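Long-range contacts in 2-oxo-1,2-dihydroquinoline 8-monooxygenase, oxygenase component (Pseudomonas putida, PDB 1Z02), which probably hydroxylates 2-oxoquinoline at carbon 8, with a Rieske [2Fe-2S] centre feeding electrons to a mononuclear iron: residues A47-V58 against L70-F78; Q59-P67 against W317-T325. All coordinates share one frame; numbering follows the deposited sequence.

Interaction 1. Residues A47-V58 against L70-F78; sequences ALFTHELEEDQV and LRRVNGKVF
Leu70 opens the contact with its two methyls: CD2 lies against Ala47 CB, and CD1 reaches more loosely toward Leu48 CD1. Arg71 comes next, opposite Val58 in an antiparallel, non-hydrogen-bonded pair. Val58 CG2 rests 3.7 Å from Arg71 CG, and from there the arginine runs out fully extended, with CG anti to the backbone N (chi1 -180°), which carries its guanidinium alongside Asp56. The salt bridge, Arg71 NH1 to Asp56 OD2 at 3.1 Å, has the two flat groups only 15° apart. A water that Arg71 NE donates to also binds Asp56, while NH2 goes to Thr99 O.

Arg72 buries more surface here than any other residue. Its chain turns about the CG-CD bond (chi3 -61°), and this sets the guanidinium side-on to the backbone of the 47-58 segment: NE at 2.7 Å and NH1 at 3.0 Å both donate to Leu53 O, which lies in the guanidinium plane. NH2 binds Gly75 O, and NH1 also pairs with Glu143, so several bonds fix the rotation of the group. Val77 CG2 lies over one face, toward the rim. Leu53 CD1 packs 3.7 Å from Arg72 CB and continues onto Val77 CG1. In the backbone, Asp56 N donates to Arg72 O.

After Val73 the chain reverses in a type I' turn, and Glu55 meets it with both carboxylate oxygens. Asn74 N donates to OE1 at a short 2.5 Å and Gly75 N to OE2 at 2.9 Å, each on the syn side, so two successive amides of the turn are held by one carboxylate. Overall, a type II turn at 54-57, leading into strand 58-63, packs against the turn end of the type I' beta hairpin of strands 66-73 and 76-81 in an antiparallel sheet of the Rieske domain.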
loop_
_atom_site.group_PDB
_atom_site.type_symbol
_atom_site.label_atom_id
_atom_site.label_comp_id
_atom_site.label_asym_id
_atom_site.label_seq_id
_atom_site.Cartn_x
_atom_site.Cartn_y
_atom_site.Cartn_z
ATOM N N ALA A 47 5.617 -17.942 21.217
ATOM C CA ALA A 47 5.949 -16.534 21.022
ATOM C C ALA A 47 7.364 -16.326 20.497
ATOM O O ALA A 47 7.585 -15.582 19.531
ATOM C CB ALA A 47 5.768 -15.764 22.340
ATOM N N LEU A 48 8.326 -16.972 21.146
ATOM C CA LEU A 48 9.728 -16.835 20.764
ATOM C C LEU A 48 10.504 -18.045 21.242
ATOM O O LEU A 48 10.058 -18.747 22.144
ATOM C CB LEU A 48 10.338 -15.592 21.431
ATOM C CG LEU A 48 9.841 -14.190 21.072
ATOM C CD1 LEU A 48 10.340 -13.194 22.101
ATOM C CD2 LEU A 48 10.320 -13.819 19.683
ATOM N N PHE A 49 11.649 -18.299 20.621
ATOM C CA PHE A 49 12.506 -19.385 21.062
ATOM C C PHE A 49 13.222 -18.789 22.266
ATOM O O PHE A 49 13.403 -17.573 22.351
ATOM C CB PHE A 49 13.544 -19.750 19.996
ATOM C CG PHE A 49 13.005 -20.601 18.880
ATOM C CD1 PHE A 49 12.962 -20.110 17.576
ATOM C CD2 PHE A 49 12.557 -21.900 19.127
ATOM C CE1 PHE A 49 12.477 -20.900 16.526
ATOM C CE2 PHE A 49 12.068 -22.702 18.084
ATOM C CZ PHE A 49 12.031 -22.196 16.779
ATOM N N THR A 50 13.627 -19.631 23.201
ATOM C CA THR A 50 14.323 -19.155 24.380
ATOM C C THR A 50 15.538 -18.304 24.011
ATOM O O THR A 50 15.806 -17.286 24.651
ATOM C CB THR A 50 14.753 -20.354 25.257
ATOM O OG1 THR A 50 13.585 -20.970 25.823
ATOM C CG2 THR A 50 15.682 -19.912 26.372
ATOM N N HIS A 51 16.258 -18.707 22.968
ATOM C CA HIS A 51 17.446 -17.967 22.558
ATOM C C HIS A 51 17.132 -16.572 22.020
ATOM O O HIS A 51 18.033 -15.752 21.838
ATOM C CB HIS A 51 18.266 -18.778 21.539
ATOM C CG HIS A 51 17.566 -19.031 20.241
ATOM N ND1 HIS A 51 17.353 -18.043 19.301
ATOM C CD2 HIS A 51 17.070 -20.172 19.705
ATOM C CE1 HIS A 51 16.760 -18.566 18.243
ATOM N NE2 HIS A 51 16.577 -19.858 18.463
ATOM N N GLU A 52 15.854 -16.288 21.791
ATOM C CA GLU A 52 15.466 -14.976 21.293
ATOM C C GLU A 52 15.177 -14.000 22.428
ATOM O O GLU A 52 14.834 -12.844 22.179
ATOM C CB GLU A 52 14.235 -15.094 20.403
ATOM C CG GLU A 52 14.499 -15.731 19.063
ATOM C CD GLU A 52 13.250 -15.817 18.204
ATOM O OE1 GLU A 52 12.374 -16.644 18.517
ATOM O OE2 GLU A 52 13.143 -15.053 17.218
ATOM N N LEU A 53 15.320 -14.462 23.669
ATOM C CA LEU A 53 15.056 -13.629 24.839
ATOM C C LEU A 53 16.020 -14.002 25.970
ATOM O O LEU A 53 15.768 -14.932 26.729
ATOM C CB LEU A 53 13.605 -13.829 25.296
ATOM C CG LEU A 53 12.627 -12.677 25.601
ATOM C CD1 LEU A 53 12.305 -12.608 27.027
ATOM C CD2 LEU A 53 13.101 -11.396 25.065
ATOM N N GLU A 54 17.135 -13.284 26.058
ATOM C CA GLU A 54 18.126 -13.537 27.101
ATOM C C GLU A 54 17.795 -12.678 28.319
ATOM O O GLU A 54 16.901 -11.831 28.258
ATOM C CB GLU A 54 19.521 -13.203 26.581
ATOM C CG GLU A 54 19.913 -14.024 25.371
ATOM C CD GLU A 54 21.275 -13.647 24.822
ATOM O OE1 GLU A 54 21.699 -14.264 23.824
ATOM O OE2 GLU A 54 21.925 -12.736 25.385
ATOM N N GLU A 55 18.516 -12.892 29.417
ATOM C CA GLU A 55 18.269 -12.137 30.638
ATOM C C GLU A 55 18.275 -10.638 30.367
ATOM O O GLU A 55 19.213 -10.113 29.774
ATOM C CB GLU A 55 19.328 -12.465 31.691
ATOM C CG GLU A 55 19.123 -11.752 33.020
ATOM C CD GLU A 55 17.923 -12.265 33.803
ATOM O OE1 GLU A 55 17.541 -11.611 34.802
ATOM O OE2 GLU A 55 17.368 -13.319 33.438
ATOM N N ASP A 56 17.221 -9.956 30.804
ATOM C CA ASP A 56 17.095 -8.511 30.634
ATOM C C ASP A 56 16.760 -8.056 29.226
ATOM O O ASP A 56 16.720 -6.856 28.952
ATOM C CB ASP A 56 18.367 -7.802 31.107
ATOM C CG ASP A 56 18.282 -7.354 32.558
ATOM O OD1 ASP A 56 19.340 -7.002 33.128
ATOM O OD2 ASP A 56 17.163 -7.338 33.125
ATOM N N GLN A 57 16.514 -9.001 28.327
ATOM C CA GLN A 57 16.164 -8.630 26.967
ATOM C C GLN A 57 14.655 -8.389 26.898
ATOM O O GLN A 57 13.879 -9.028 27.613
ATOM C CB GLN A 57 16.564 -9.733 25.987
ATOM C CG GLN A 57 16.496 -9.290 24.533
ATOM C CD GLN A 57 16.964 -10.353 23.568
ATOM O OE1 GLN A 57 17.581 -11.343 23.966
ATOM N NE2 GLN A 57 16.685 -10.149 22.284
ATOM N N VAL A 58 14.254 -7.442 26.056
ATOM C CA VAL A 58 12.848 -7.101 25.869
ATOM C C VAL A 58 12.550 -7.259 24.391
ATOM O O VAL A 58 13.361 -6.878 23.554
ATOM C CB VAL A 58 12.564 -5.644 26.294
ATOM C CG1 VAL A 58 11.124 -5.254 25.920
ATOM C CG2 VAL A 58 12.769 -5.506 27.799
ATOM N N LEU A 70 7.583 -8.881 25.716
ATOM C CA LEU A 70 8.110 -9.846 26.680
ATOM C C LEU A 70 9.460 -9.412 27.232
ATOM O O LEU A 70 10.251 -8.755 26.549
ATOM C CB LEU A 70 8.271 -11.235 26.042
ATOM C CG LEU A 70 7.073 -11.953 25.412
ATOM C CD1 LEU A 70 6.836 -11.442 24.009
ATOM C CD2 LEU A 70 7.346 -13.435 25.390
ATOM N N ARG A 71 9.709 -9.780 28.483
ATOM C CA ARG A 71 10.970 -9.467 29.141
ATOM C C ARG A 71 11.356 -10.596 30.079
ATOM O O ARG A 71 10.499 -11.156 30.762
ATOM C CB ARG A 71 10.877 -8.168 29.951
ATOM C CG ARG A 71 12.200 -7.816 30.643
ATOM C CD ARG A 71 12.057 -6.726 31.686
ATOM N NE ARG A 71 13.348 -6.434 32.310
ATOM C CZ ARG A 71 13.500 -5.789 33.466
ATOM N NH1 ARG A 71 14.714 -5.570 33.949
ATOM N NH2 ARG A 71 12.442 -5.374 34.151
ATOM N N ARG A 72 12.638 -10.946 30.102
ATOM C CA ARG A 72 13.093 -12.002 31.000
ATOM C C ARG A 72 13.811 -11.358 32.176
ATOM O O ARG A 72 14.753 -10.591 31.986
ATOM C CB ARG A 72 14.052 -12.964 30.300
ATOM C CG ARG A 72 14.521 -14.107 31.209
ATOM C CD ARG A 72 15.664 -14.907 30.587
ATOM N NE ARG A 72 15.301 -15.554 29.322
ATOM C CZ ARG A 72 14.524 -16.629 29.222
ATOM N NH1 ARG A 72 14.247 -17.140 28.032
ATOM N NH2 ARG A 72 14.027 -17.205 30.310
ATOM N N VAL A 73 13.350 -11.651 33.387
ATOM C CA VAL A 73 13.971 -11.106 34.584
ATOM C C VAL A 73 14.214 -12.229 35.583
ATOM O O VAL A 73 13.285 -12.937 35.969
ATOM C CB VAL A 73 13.091 -10.040 35.244
ATOM C CG1 VAL A 73 13.827 -9.439 36.434
ATOM C CG2 VAL A 73 12.774 -8.954 34.254
ATOM N N ASN A 74 15.468 -12.380 36.002
ATOM C CA ASN A 74 15.846 -13.433 36.939
ATOM C C ASN A 74 15.465 -14.794 36.374
ATOM O O ASN A 74 14.974 -15.661 37.093
ATOM C CB ASN A 74 15.163 -13.235 38.296
ATOM C CG ASN A 74 15.567 -11.931 38.973
ATOM O OD1 ASN A 74 16.743 -11.556 38.983
ATOM N ND2 ASN A 74 14.592 -11.242 39.552
ATOM N N GLY A 75 15.687 -14.972 35.077
ATOM C CA GLY A 75 15.373 -16.239 34.448
ATOM C C GLY A 75 13.925 -16.429 34.052
ATOM O O GLY A 75 13.624 -17.286 33.221
ATOM N N LYS A 76 13.025 -15.639 34.626
ATOM C CA LYS A 76 11.610 -15.774 34.300
ATOM C C LYS A 76 11.124 -14.759 33.257
ATOM O O LYS A 76 11.464 -13.578 33.315
ATOM C CB LYS A 76 10.770 -15.656 35.574
ATOM C CG LYS A 76 9.311 -16.002 35.370
ATOM C CD LYS A 76 8.523 -15.893 36.662
ATOM C CE LYS A 76 7.046 -16.220 36.436
ATOM N NZ LYS A 76 6.235 -16.055 37.679
ATOM N N VAL A 77 10.322 -15.236 32.308
ATOM C CA VAL A 77 9.780 -14.384 31.246
ATOM C C VAL A 77 8.365 -13.903 31.555
ATOM O O VAL A 77 7.510 -14.683 31.982
ATOM C CB VAL A 77 9.731 -15.134 29.892
ATOM C CG1 VAL A 77 9.160 -14.236 28.812
ATOM C CG2 VAL A 77 11.115 -15.587 29.503
ATOM N N PHE A 78 8.122 -12.616 31.325
ATOM C CA PHE A 78 6.806 -12.024 31.554
ATOM C C PHE A 78 6.287 -11.445 30.251
ATOM O O PHE A 78 7.066 -11.015 29.401
ATOM C CB PHE A 78 6.878 -10.913 32.610
ATOM C CG PHE A 78 7.277 -11.402 33.972
ATOM C CD1 PHE A 78 8.616 -11.617 34.285
ATOM C CD2 PHE A 78 6.310 -11.691 34.928
ATOM C CE1 PHE A 78 8.984 -12.117 35.530
ATOM C CE2 PHE A 78 6.668 -12.194 36.178
ATOM C CZ PHE A 78 8.009 -12.407 36.478
HETATM O O HOH W 1 15.663 -5.781 30.849
#

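Interaction 2. Residues Q59-P67 against W317-T325; sequences QGIQICGVP and WYVPITDDT
Ile63 crosses Val319 at a slant, and each of its side-chain carbons meets the same methyl. CB stands 4.1 Å from Val319 CG1; the branch methyl CG2 presses on that same Val319 CG1 at 3.4 Å, tighter than usual for two carbons; CG1 is 3.8 Å from Val319 CG1, and CD1 at the tip is still 4.1 Å from Val319 CG1. With chi1 at -63°, CG2 stands anti to the backbone N and is the branch turned onto Val319, where it also comes near Pro320 O.

Beyond Ile63 the chain turns in a type I' hairpin bend, and the two central amides of the bend supply the polar part. Cys64 N donates to Pro320 O at 2.7 Å, nearly straight but arriving 49° out of the carbonyl plane, and Gly65 N donates to Ile321 O at 2.9 Å, again from above the plane and less straight. Cys64 SG touches Pro320 CG at 3.6 Å.

On the other flank Gln62 is extended, crossing Ile321 at about a right angle; its CG lies 3.8 Å from Ile321 O, and its CB faces Ile321 CG2. An alanine here would keep CB but lose CG and the amide, and would probably uncover Ile321 O and open a gap beside it. The carbonyl Gln62 O is buried by this contact without a polar partner.

The strand axes of 59-63 and 317-320 run at 96°, nearly perpendicular, and the contact gathers at the 62-65 end of the hairpin. Tyr45 of strand 43-49 touches Cys64 and Val319, Trp329 of strand 325-335 backs Val319, and Val152 of strand 147-152 backs Ile63: the contact joins the Rieske domain to the seven-stranded sheet of the ring-hydroxylase domain.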
loop_
_atom_site.group_PDB
_atom_site.type_symbol
_atom_site.label_atom_id
_atom_site.label_comp_id
_atom_site.label_asym_id
_atom_site.label_seq_id
_atom_site.Cartn_x
_atom_site.Cartn_y
_atom_site.Cartn_z
ATOM N N GLN A 59 11.392 -7.820 24.068
ATOM C CA GLN A 59 11.031 -8.033 22.671
ATOM C C GLN A 59 9.527 -7.924 22.431
ATOM O O GLN A 59 8.726 -8.497 23.174
ATOM C CB GLN A 59 11.507 -9.416 22.219
ATOM C CG GLN A 59 11.177 -9.729 20.767
ATOM C CD GLN A 59 12.015 -8.930 19.795
ATOM O OE1 GLN A 59 13.240 -9.043 19.783
ATOM N NE2 GLN A 59 11.361 -8.120 18.965
ATOM N N GLY A 60 9.149 -7.196 21.387
ATOM C CA GLY A 60 7.741 -7.047 21.065
ATOM C C GLY A 60 7.341 -7.903 19.875
ATOM O O GLY A 60 8.114 -8.053 18.920
ATOM N N ILE A 61 6.139 -8.474 19.938
ATOM C CA ILE A 61 5.583 -9.310 18.872
ATOM C C ILE A 61 4.100 -8.974 18.722
ATOM O O ILE A 61 3.585 -8.060 19.379
ATOM C CB ILE A 61 5.704 -10.826 19.205
ATOM C CG1 ILE A 61 4.949 -11.142 20.497
ATOM C CG2 ILE A 61 7.156 -11.211 19.346
ATOM C CD1 ILE A 61 5.060 -12.594 20.932
ATOM N N GLN A 62 3.415 -9.700 17.849
ATOM C CA GLN A 62 1.984 -9.489 17.651
ATOM C C GLN A 62 1.341 -10.821 17.281
ATOM O O GLN A 62 1.772 -11.487 16.337
ATOM C CB GLN A 62 1.716 -8.450 16.542
ATOM C CG GLN A 62 0.265 -7.967 16.533
ATOM C CD GLN A 62 -0.036 -6.912 15.482
ATOM O OE1 GLN A 62 -1.059 -6.241 15.557
ATOM N NE2 GLN A 62 0.836 -6.775 14.494
ATOM N N ILE A 63 0.314 -11.201 18.041
ATOM C CA ILE A 63 -0.409 -12.450 17.830
ATOM C C ILE A 63 -1.912 -12.198 17.936
ATOM O O ILE A 63 -2.375 -11.549 18.876
ATOM C CB ILE A 63 0.001 -13.523 18.874
ATOM C CG1 ILE A 63 1.490 -13.861 18.717
ATOM C CG2 ILE A 63 -0.853 -14.781 18.681
ATOM C CD1 ILE A 63 2.027 -14.771 19.813
ATOM N N CYS A 64 -2.674 -12.716 16.977
ATOM C CA CYS A 64 -4.120 -12.502 16.936
ATOM C C CYS A 64 -4.453 -11.014 16.979
ATOM O O CYS A 64 -5.461 -10.614 17.561
ATOM C CB CYS A 64 -4.826 -13.218 18.088
ATOM S SG CYS A 64 -4.886 -15.036 17.893
ATOM N N GLY A 65 -3.594 -10.206 16.361
ATOM C CA GLY A 65 -3.799 -8.769 16.332
ATOM C C GLY A 65 -3.421 -8.054 17.629
ATOM O O GLY A 65 -3.424 -6.824 17.692
ATOM N N VAL A 66 -3.084 -8.826 18.660
ATOM C CA VAL A 66 -2.717 -8.271 19.959
ATOM C C VAL A 66 -1.216 -8.034 20.097
ATOM O O VAL A 66 -0.410 -8.960 19.986
ATOM C CB VAL A 66 -3.139 -9.218 21.108
ATOM C CG1 VAL A 66 -2.812 -8.583 22.446
ATOM C CG2 VAL A 66 -4.620 -9.529 21.010
ATOM N N PRO A 67 -0.822 -6.775 20.317
ATOM C CA PRO A 67 0.591 -6.429 20.484
ATOM C C PRO A 67 1.052 -6.892 21.875
ATOM O O PRO A 67 0.432 -6.565 22.895
ATOM C CB PRO A 67 0.596 -4.908 20.322
ATOM C CG PRO A 67 -0.751 -4.507 20.810
ATOM C CD PRO A 67 -1.670 -5.571 20.277
ATOM N N TRP A 317 3.096 -24.472 13.698
ATOM C CA TRP A 317 2.098 -23.517 14.155
ATOM C C TRP A 317 1.971 -22.523 13.004
ATOM O O TRP A 317 2.906 -22.356 12.225
ATOM C CB TRP A 317 2.585 -22.784 15.406
ATOM C CG TRP A 317 2.468 -23.562 16.680
ATOM C CD1 TRP A 317 1.419 -23.546 17.552
ATOM C CD2 TRP A 317 3.446 -24.453 17.242
ATOM N NE1 TRP A 317 1.680 -24.365 18.625
ATOM C CE2 TRP A 317 2.915 -24.934 18.459
ATOM C CE3 TRP A 317 4.716 -24.885 16.835
ATOM C CZ2 TRP A 317 3.613 -25.835 19.278
ATOM C CZ3 TRP A 317 5.415 -25.781 17.649
ATOM C CH2 TRP A 317 4.858 -26.245 18.859
ATOM N N TYR A 318 0.811 -21.890 12.902
ATOM C CA TYR A 318 0.525 -20.901 11.867
ATOM C C TYR A 318 -0.147 -19.796 12.674
ATOM O O TYR A 318 -1.355 -19.568 12.588
ATOM C CB TYR A 318 -0.422 -21.504 10.819
ATOM C CG TYR A 318 -0.060 -22.940 10.463
ATOM C CD1 TYR A 318 -0.490 -24.003 11.250
ATOM C CD2 TYR A 318 0.773 -23.230 9.380
ATOM C CE1 TYR A 318 -0.097 -25.312 10.975
ATOM C CE2 TYR A 318 1.169 -24.546 9.093
ATOM C CZ TYR A 318 0.729 -25.577 9.899
ATOM O OH TYR A 318 1.120 -26.873 9.644
ATOM N N VAL A 319 0.669 -19.139 13.492
ATOM C CA VAL A 319 0.203 -18.098 14.394
ATOM C C VAL A 319 -0.262 -16.830 13.705
ATOM O O VAL A 319 0.510 -16.155 13.030
ATOM C CB VAL A 319 1.293 -17.735 15.417
ATOM C CG1 VAL A 319 0.713 -16.789 16.473
ATOM C CG2 VAL A 319 1.856 -19.027 16.064
ATOM N N PRO A 320 -1.543 -16.488 13.868
ATOM C CA PRO A 320 -2.037 -15.269 13.225
ATOM C C PRO A 320 -1.384 -14.029 13.807
ATOM O O PRO A 320 -1.193 -13.927 15.025
ATOM C CB PRO A 320 -3.548 -15.324 13.472
ATOM C CG PRO A 320 -3.686 -16.153 14.691
ATOM C CD PRO A 320 -2.622 -17.208 14.565
ATOM N N ILE A 321 -0.997 -13.110 12.925
ATOM C CA ILE A 321 -0.374 -11.859 13.335
ATOM C C ILE A 321 -1.451 -10.794 13.152
ATOM O O ILE A 321 -1.802 -10.074 14.093
ATOM C CB ILE A 321 0.849 -11.536 12.462
ATOM C CG1 ILE A 321 1.928 -12.597 12.682
ATOM C CG2 ILE A 321 1.382 -10.147 12.812
ATOM C CD1 ILE A 321 3.114 -12.467 11.775
ATOM N N THR A 322 -1.950 -10.703 11.921
ATOM C CA THR A 322 -3.046 -9.806 11.578
ATOM C C THR A 322 -3.972 -10.760 10.833
ATOM O O THR A 322 -3.821 -11.982 10.941
ATOM C CB THR A 322 -2.626 -8.633 10.644
ATOM O OG1 THR A 322 -2.110 -9.149 9.412
ATOM C CG2 THR A 322 -1.590 -7.751 11.322
ATOM N N ASP A 323 -4.934 -10.239 10.090
ATOM C CA ASP A 323 -5.824 -11.125 9.360
ATOM C C ASP A 323 -5.248 -11.540 8.010
ATOM O O ASP A 323 -5.860 -12.327 7.297
ATOM C CB ASP A 323 -7.191 -10.467 9.178
ATOM C CG ASP A 323 -7.121 -9.191 8.364
ATOM O OD1 ASP A 323 -6.071 -8.521 8.365
ATOM O OD2 ASP A 323 -8.135 -8.857 7.732
ATOM N N ASP A 324 -4.084 -11.010 7.637
ATOM C CA ASP A 324 -3.494 -11.419 6.372
ATOM C C ASP A 324 -2.005 -11.750 6.454
ATOM O O ASP A 324 -1.320 -11.791 5.440
ATOM C CB ASP A 324 -3.774 -10.394 5.260
ATOM C CG ASP A 324 -2.948 -9.137 5.384
ATOM O OD1 ASP A 324 -3.047 -8.293 4.464
ATOM O OD2 ASP A 324 -2.207 -8.988 6.375
ATOM N N THR A 325 -1.510 -11.971 7.673
ATOM C CA THR A 325 -0.119 -12.378 7.904
ATOM C C THR A 325 -0.124 -13.322 9.092
ATOM O O THR A 325 -0.991 -13.228 9.965
ATOM C CB THR A 325 0.847 -11.192 8.209
ATOM O OG1 THR A 325 0.406 -10.473 9.365
ATOM C CG2 THR A 325 0.930 -10.250 7.022
#

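How the interactions relate
The two contacts use opposite ends of one antiparallel sheet, their centres about 18 Å apart. Interaction 1 binds the ends of strands 66-73 and 76-81 near the 73-76 turn, and interaction 2 seats the 63-66 turn on the other domain. Between them, Leu70 N lies 2.8 Å from Gln59 O, a probable hydrogen bond, and Ile61 CD1 packs 3.5 Å from Ala47 CB, joining strand 43-49 to the sheet. The Val58 side chain in interaction 1 is about 14 Å from the [2Fe-2S] cluster and about 11 Å from that of its ligand Cys105. Interaction 2 lies away from the cluster and iron sites and is structural packing between domains.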